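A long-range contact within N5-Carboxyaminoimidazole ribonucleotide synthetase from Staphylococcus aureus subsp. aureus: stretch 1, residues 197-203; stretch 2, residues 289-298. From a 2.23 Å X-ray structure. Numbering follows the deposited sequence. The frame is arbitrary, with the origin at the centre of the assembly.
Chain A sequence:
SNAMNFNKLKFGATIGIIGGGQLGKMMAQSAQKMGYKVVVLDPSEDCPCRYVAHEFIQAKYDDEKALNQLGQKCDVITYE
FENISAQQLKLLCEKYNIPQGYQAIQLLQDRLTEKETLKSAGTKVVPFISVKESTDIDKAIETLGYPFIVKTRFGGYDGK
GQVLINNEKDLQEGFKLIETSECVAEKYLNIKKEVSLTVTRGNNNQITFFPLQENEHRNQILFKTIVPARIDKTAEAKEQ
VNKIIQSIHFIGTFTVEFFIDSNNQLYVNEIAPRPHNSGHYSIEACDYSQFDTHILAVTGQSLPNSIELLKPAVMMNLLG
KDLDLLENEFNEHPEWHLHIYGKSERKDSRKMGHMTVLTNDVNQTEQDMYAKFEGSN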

# COMPACT_ATOMS: atom_id res chain seq x y z
N LEU A 197 19.66 6.11 8.40
CA LEU A 197 19.50 4.68 8.51
C LEU A 197 18.18 4.45 9.23
O LEU A 197 17.98 4.86 10.38
N THR A 198 17.23 3.86 8.53
CA THR A 198 15.93 3.54 9.13
C THR A 198 16.00 2.10 9.68
O THR A 198 16.57 1.22 9.05
N VAL A 199 15.45 1.88 10.88
CA VAL A 199 15.65 0.65 11.62
C VAL A 199 14.34 0.23 12.25
O VAL A 199 13.49 1.07 12.57
N THR A 200 14.17 -1.08 12.46
CA THR A 200 12.99 -1.51 13.19
C THR A 200 13.41 -2.50 14.25
O THR A 200 14.16 -3.43 13.97
N ARG A 201 12.90 -2.32 15.45
CA ARG A 201 13.25 -3.22 16.55
C ARG A 201 11.97 -3.81 17.06
O ARG A 201 10.98 -3.10 17.19
N GLY A 202 11.96 -5.10 17.31
CA GLY A 202 10.72 -5.73 17.73
C GLY A 202 10.92 -6.66 18.91
O GLY A 202 11.89 -6.56 19.66
N ASN A 203 9.98 -7.56 19.06
CA ASN A 203 9.97 -8.55 20.12
C ASN A 203 11.26 -9.33 20.29
O ASN A 203 11.96 -9.63 19.32
N SER A 289 7.88 -2.05 3.74
CA SER A 289 8.07 -0.61 3.95
C SER A 289 8.31 -0.35 5.42
O SER A 289 8.07 -1.20 6.24
N GLN A 290 8.73 0.86 5.75
CA GLN A 290 9.04 1.19 7.13
C GLN A 290 7.79 1.19 7.98
O GLN A 290 7.87 1.05 9.21
N PHE A 291 6.64 1.34 7.33
CA PHE A 291 5.34 1.25 8.04
C PHE A 291 4.91 -0.20 8.27
O PHE A 291 4.38 -0.51 9.35
N ASP A 292 5.15 -1.09 7.28
CA ASP A 292 4.82 -2.49 7.48
C ASP A 292 5.60 -3.00 8.69
O ASP A 292 5.02 -3.57 9.60
N THR A 293 6.92 -2.82 8.69
CA THR A 293 7.71 -3.32 9.81
C THR A 293 7.31 -2.58 11.14
O THR A 293 7.38 -3.14 12.20
N HIS A 294 6.86 -1.35 11.06
CA HIS A 294 6.46 -0.68 12.29
C HIS A 294 5.31 -1.43 12.94
O HIS A 294 5.32 -1.68 14.16
N ILE A 295 4.32 -1.81 12.13
CA ILE A 295 3.14 -2.54 12.64
C ILE A 295 3.52 -3.94 13.11
O ILE A 295 3.02 -4.44 14.14
N LEU A 296 4.39 -4.59 12.35
CA LEU A 296 4.85 -5.93 12.72
C LEU A 296 5.47 -5.88 14.12
O LEU A 296 5.14 -6.70 14.98
N ALA A 297 6.35 -4.90 14.30
CA ALA A 297 7.11 -4.70 15.54
C ALA A 297 6.20 -4.45 16.73
O ALA A 297 6.19 -5.15 17.73
N VAL A 298 5.38 -3.45 16.56
CA VAL A 298 4.53 -2.95 17.62
C VAL A 298 3.48 -3.98 18.02
O VAL A 298 3.06 -4.02 19.20

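Which side chains of the strand face the helix? Strand 197-201 lies against helix 290-298 with the two segments running in nearly the same direction, 20° apart, and an axis separation of 8.2 Å at closest approach. The alternation of a β-strand decides the pattern: Thr-198 and Thr-200 point their CA-to-CB bonds toward the helix, while Val-199, in the t rotamer, points away and makes no contact. Leu-197 is out of reach and makes no contact. The contact is therefore narrow, burying 258 Å² summed over both sides, and it tightens along the chain, from 7.5 Å between the CA atoms of Thr-198 and Gln-290 to 4.3 Å between those of Gly-202 and Ala-297.

What does Thr-198 touch at the wider end of the contact? In the m rotamer, it sets its methyl CG2 against the side chain of Gln-290, which leaves its CA sideways to the strand, with chi1 p and chi2 t, and packs on that methyl. The glutamine side chain helps to fill the wider end of the gap. The hydroxyl OG1 of Thr-198 is hydrogen-bonded elsewhere in the structure.

How does Thr-200 come to be the centre of the contact? It has 66 Å² covered by the helix, the largest value on the strand, and it meets the helix with both a polar and an apolar group. Its m rotamer brings OG1 of Thr-200 to 2.9 Å from OG1 of Thr-293, a hydrogen bond in which either hydroxyl could be the donor. Thr-293 points toward the strand in the p rotamer, which also keeps its hydroxyl near its own helix backbone. This is the one direct hydrogen bond between the stretches. The methyl of Thr-200 packs farther along the helix, with CG2 of Thr-200 3.6 Å from CB of Ala-297, so that one residue spans about a turn of the helix, from Thr-293 to Ala-297.

What closes the contact beyond Thr-200? The CA-to-CB bond of Arg-201 points away, and its contribution comes from the backbone: its carbonyl O lies 3.5 Å from CB of Ala-297. Gly-202 follows, with its CA 4.2 Å from CB of Ala-297. Gly-202 has no side chain, and an ideal CB on Gly-202 would point toward the helix, 3.6 Å from CA of Ala-297; the absence of one suits the close approach of the backbones. The small methyl of Ala-297 is thus met by Thr-200, Arg-201 and Gly-202 together.

Does water take part? At Asn-203, whose CA-to-CB bond points sideways and whose side chain makes no direct contact with the helix, water 1 links the two backbones. The O of water 1 accepts from N of Asn-203 at 2.8 Å and donates to O of Ala-297 at 2.9 Å, adding a polar bridge beside the packed alanine.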

# COMPACT_ATOMS: atom_id res chain seq x y z
CB LEU A 197 20.65 4.09 9.32
CG LEU A 197 20.77 2.57 9.29
CD1 LEU A 197 21.02 2.05 7.87
CD2 LEU A 197 21.87 2.12 10.22
CB THR A 198 14.86 3.77 8.11
OG1 THR A 198 14.80 5.19 7.84
CG2 THR A 198 13.49 3.24 8.63
CB VAL A 199 16.71 0.84 12.80
CG1 VAL A 199 16.98 -0.46 13.54
CG2 VAL A 199 18.01 1.46 12.32
CB THR A 200 11.89 -2.17 12.29
OG1 THR A 200 11.51 -1.27 11.22
CG2 THR A 200 10.63 -2.45 13.15
CB ARG A 201 13.95 -2.45 17.68
CG ARG A 201 15.39 -2.88 17.87
CD ARG A 201 15.96 -2.29 19.17
NE ARG A 201 16.26 -3.36 20.10
CZ ARG A 201 15.66 -3.58 21.25
NH1 ARG A 201 14.68 -2.78 21.70
NH2 ARG A 201 16.05 -4.63 21.97
CB ASN A 203 8.85 -9.54 19.80
CG ASN A 203 7.91 -9.70 20.93
OD1 ASN A 203 8.20 -9.28 22.05
ND2 ASN A 203 6.74 -10.29 20.65
CB SER A 289 6.84 0.20 3.47
OG SER A 289 5.85 0.26 4.49
CB GLN A 290 9.80 2.52 7.21
CG GLN A 290 9.11 3.71 6.59
CD GLN A 290 9.71 5.04 7.01
OE1 GLN A 290 9.43 6.07 6.39
NE2 GLN A 290 10.49 5.04 8.08
CB PHE A 291 4.24 2.06 7.29
CG PHE A 291 4.64 3.47 7.05
CD1 PHE A 291 4.63 4.39 8.11
CD2 PHE A 291 5.19 3.86 5.81
CE1 PHE A 291 5.05 5.71 7.92
CE2 PHE A 291 5.62 5.18 5.60
CZ PHE A 291 5.54 6.11 6.65
CB ASP A 292 5.20 -3.35 6.26
CG ASP A 292 4.45 -2.94 4.99
OD1 ASP A 292 3.27 -2.47 5.05
OD2 ASP A 292 5.10 -3.07 3.91
CB THR A 293 9.21 -3.20 9.55
OG1 THR A 293 9.52 -1.84 9.24
CG2 THR A 293 9.62 -4.07 8.37
CB HIS A 294 6.05 0.77 12.02
CG HIS A 294 5.83 1.56 13.28
ND1 HIS A 294 6.87 2.10 14.00
CD2 HIS A 294 4.70 1.90 13.94
CE1 HIS A 294 6.39 2.76 15.04
NE2 HIS A 294 5.08 2.64 15.04
CB ILE A 295 2.08 -2.70 11.52
CG1 ILE A 295 1.68 -1.32 10.98
CG2 ILE A 295 0.84 -3.48 12.06
CD1 ILE A 295 1.27 -0.27 12.09
CB LEU A 296 5.86 -6.49 11.69
CG LEU A 296 5.31 -7.01 10.36
CD1 LEU A 296 6.48 -7.36 9.49
CD2 LEU A 296 4.33 -8.23 10.56
CB ALA A 297 8.04 -3.51 15.36
CB VAL A 298 3.99 -1.59 17.10
CG1 VAL A 298 2.49 -1.47 17.00
CG2 VAL A 298 4.78 -0.45 17.69
O HOH W 1 7.77 -7.51 17.40